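Local coordinates for DNA primase (Aquifex aeolicus, PDB 2AU3), which probably synthesises the short RNA primers on single-stranded DNA from which DNA polymerase starts during replication, at residues V107-V112 against I201-R206. Sequence-based numbering, arbitrary orientation.
Sequences VALDRV and IGFGGR
A classic beta bulge at I201 and G202, both facing I193 on the antiparallel neighbour strand, is the backbone surface against which L109 of helix 101-122 packs. The two methyls of L109 divide the bulge between them: L109 CD1 lies 3.7 Å from I201 O, while L109 CD2 sits 4.0 Å from G202 N and equally near G202 CA. With CG anti to its own carbonyl carbon (chi1 -81°), the L109 side chain reaches across to the strand, whereas the I201 side chain starts out away from the helix. Strand 200-207 is an inner strand of the four-stranded antiparallel sheet in the N-terminal part of the primase catalytic core, and the helix meets it through an apolar layer that also includes Y167. The strand's part in this layer is the ring of F203. The carbonyl O of L109 lies at the ring edge, near its plane, 3.7 Å from F203 CZ, and F203 CE2 touches L109 CD2 at 4.0 Å. One helical turn on, V112 CG1, anti to the backbone N, approaches the same F203 CE2 obliquely at 3.9 Å. An alanine at L109 would probably open a gap over the bulge and leave the F203 ring without one of its apolar neighbours. Beyond the helix segment, Y116 meets F203 in an edge-to-face ring contact, and V190 and P192 touch it from the adjacent strand.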
loop_
_atom_site.group_PDB
_atom_site.type_symbol
_atom_site.label_atom_id
_atom_site.label_comp_id
_atom_site.label_asym_id
_atom_site.label_seq_id
_atom_site.Cartn_x
_atom_site.Cartn_y
_atom_site.Cartn_z
ATOM N N VAL A 107 15.638 8.861 2.353
ATOM C CA VAL A 107 16.690 7.872 2.318
ATOM C C VAL A 107 16.700 7.082 3.621
ATOM O O VAL A 107 16.938 5.877 3.598
ATOM C CB VAL A 107 18.080 8.487 1.999
ATOM C CG1 VAL A 107 19.221 7.507 2.325
ATOM C CG2 VAL A 107 18.142 8.903 0.536
ATOM N N ALA A 108 16.408 7.751 4.739
ATOM C CA ALA A 108 16.359 7.085 6.042
ATOM C C ALA A 108 15.183 6.114 6.108
ATOM O O ALA A 108 15.322 4.980 6.565
ATOM C CB ALA A 108 16.248 8.109 7.184
ATOM N N LEU A 109 14.013 6.596 5.706
ATOM C CA LEU A 109 12.831 5.736 5.633
ATOM C C LEU A 109 13.156 4.458 4.878
ATOM O O LEU A 109 12.798 3.373 5.306
ATOM C CB LEU A 109 11.648 6.486 4.997
ATOM C CG LEU A 109 10.944 7.384 6.027
ATOM C CD1 LEU A 109 10.047 8.453 5.351
ATOM C CD2 LEU A 109 10.130 6.522 7.028
ATOM N N ASP A 110 13.876 4.596 3.771
ATOM C CA ASP A 110 14.173 3.462 2.921
ATOM C C ASP A 110 15.217 2.527 3.531
ATOM O O ASP A 110 15.106 1.295 3.408
ATOM C CB ASP A 110 14.616 3.930 1.537
ATOM C CG ASP A 110 14.806 2.771 0.587
ATOM O OD1 ASP A 110 13.780 2.247 0.058
ATOM O OD2 ASP A 110 15.927 2.264 0.384
ATOM N N ARG A 111 16.228 3.105 4.179
ATOM C CA ARG A 111 17.247 2.310 4.844
ATOM C C ARG A 111 16.672 1.548 6.044
ATOM O O ARG A 111 17.128 0.451 6.387
ATOM C CB ARG A 111 18.398 3.200 5.317
ATOM C CG ARG A 111 19.457 2.440 6.076
ATOM C CD ARG A 111 20.164 1.420 5.166
ATOM N NE ARG A 111 21.176 0.621 5.832
ATOM C CZ ARG A 111 20.957 -0.572 6.376
ATOM N NH1 ARG A 111 19.727 -1.104 6.402
ATOM N NH2 ARG A 111 21.976 -1.229 6.910
ATOM N N VAL A 112 15.738 2.182 6.732
ATOM C CA VAL A 112 15.106 1.569 7.884
ATOM C C VAL A 112 14.194 0.425 7.403
ATOM O O VAL A 112 14.130 -0.623 8.019
ATOM C CB VAL A 112 14.330 2.614 8.716
ATOM C CG1 VAL A 112 13.393 1.944 9.745
ATOM C CG2 VAL A 112 15.299 3.548 9.433
ATOM N N ILE A 201 7.004 5.989 2.982
ATOM C CA ILE A 201 6.751 7.229 3.702
ATOM C C ILE A 201 6.533 6.986 5.198
ATOM O O ILE A 201 6.441 7.935 5.965
ATOM C CB ILE A 201 5.555 8.018 3.098
ATOM C CG1 ILE A 201 4.283 7.139 3.023
ATOM C CG2 ILE A 201 5.932 8.604 1.736
ATOM C CD1 ILE A 201 3.012 7.956 2.777
ATOM N N GLY A 202 6.467 5.724 5.596
ATOM C CA GLY A 202 6.267 5.342 6.992
ATOM C C GLY A 202 5.954 3.871 7.118
ATOM O O GLY A 202 6.182 3.078 6.165
ATOM N N PHE A 203 5.443 3.492 8.299
ATOM C CA PHE A 203 5.166 2.089 8.619
ATOM C C PHE A 203 3.869 1.907 9.400
ATOM O O PHE A 203 3.456 2.797 10.139
ATOM C CB PHE A 203 6.307 1.506 9.441
ATOM C CG PHE A 203 7.655 1.657 8.786
ATOM C CD1 PHE A 203 8.036 0.803 7.746
ATOM C CD2 PHE A 203 8.528 2.662 9.192
ATOM C CE1 PHE A 203 9.287 0.947 7.128
ATOM C CE2 PHE A 203 9.794 2.805 8.594
ATOM C CZ PHE A 203 10.165 1.977 7.559
ATOM N N GLY A 204 3.245 0.750 9.195
ATOM C CA GLY A 204 2.360 0.131 10.170
ATOM C C GLY A 204 3.115 -0.989 10.900
ATOM O O GLY A 204 4.068 -1.552 10.369
ATOM N N GLY A 205 2.709 -1.274 12.132
ATOM C CA GLY A 205 3.301 -2.323 12.922
ATOM C C GLY A 205 2.215 -3.116 13.628
ATOM O O GLY A 205 1.379 -2.548 14.335
ATOM N N ARG A 206 2.250 -4.426 13.439
ATOM C CA ARG A 206 1.274 -5.349 14.040
ATOM C C ARG A 206 1.983 -6.026 15.192
ATOM O O ARG A 206 2.960 -6.704 14.983
ATOM C CB ARG A 206 0.881 -6.414 12.999
ATOM C CG ARG A 206 0.163 -7.666 13.554
ATOM C CD ARG A 206 -0.975 -7.349 14.513
ATOM N NE ARG A 206 -2.239 -7.948 14.086
ATOM C CZ ARG A 206 -2.953 -8.798 14.813
ATOM N NH1 ARG A 206 -2.536 -9.160 16.025
ATOM N NH2 ARG A 206 -4.093 -9.286 14.328
#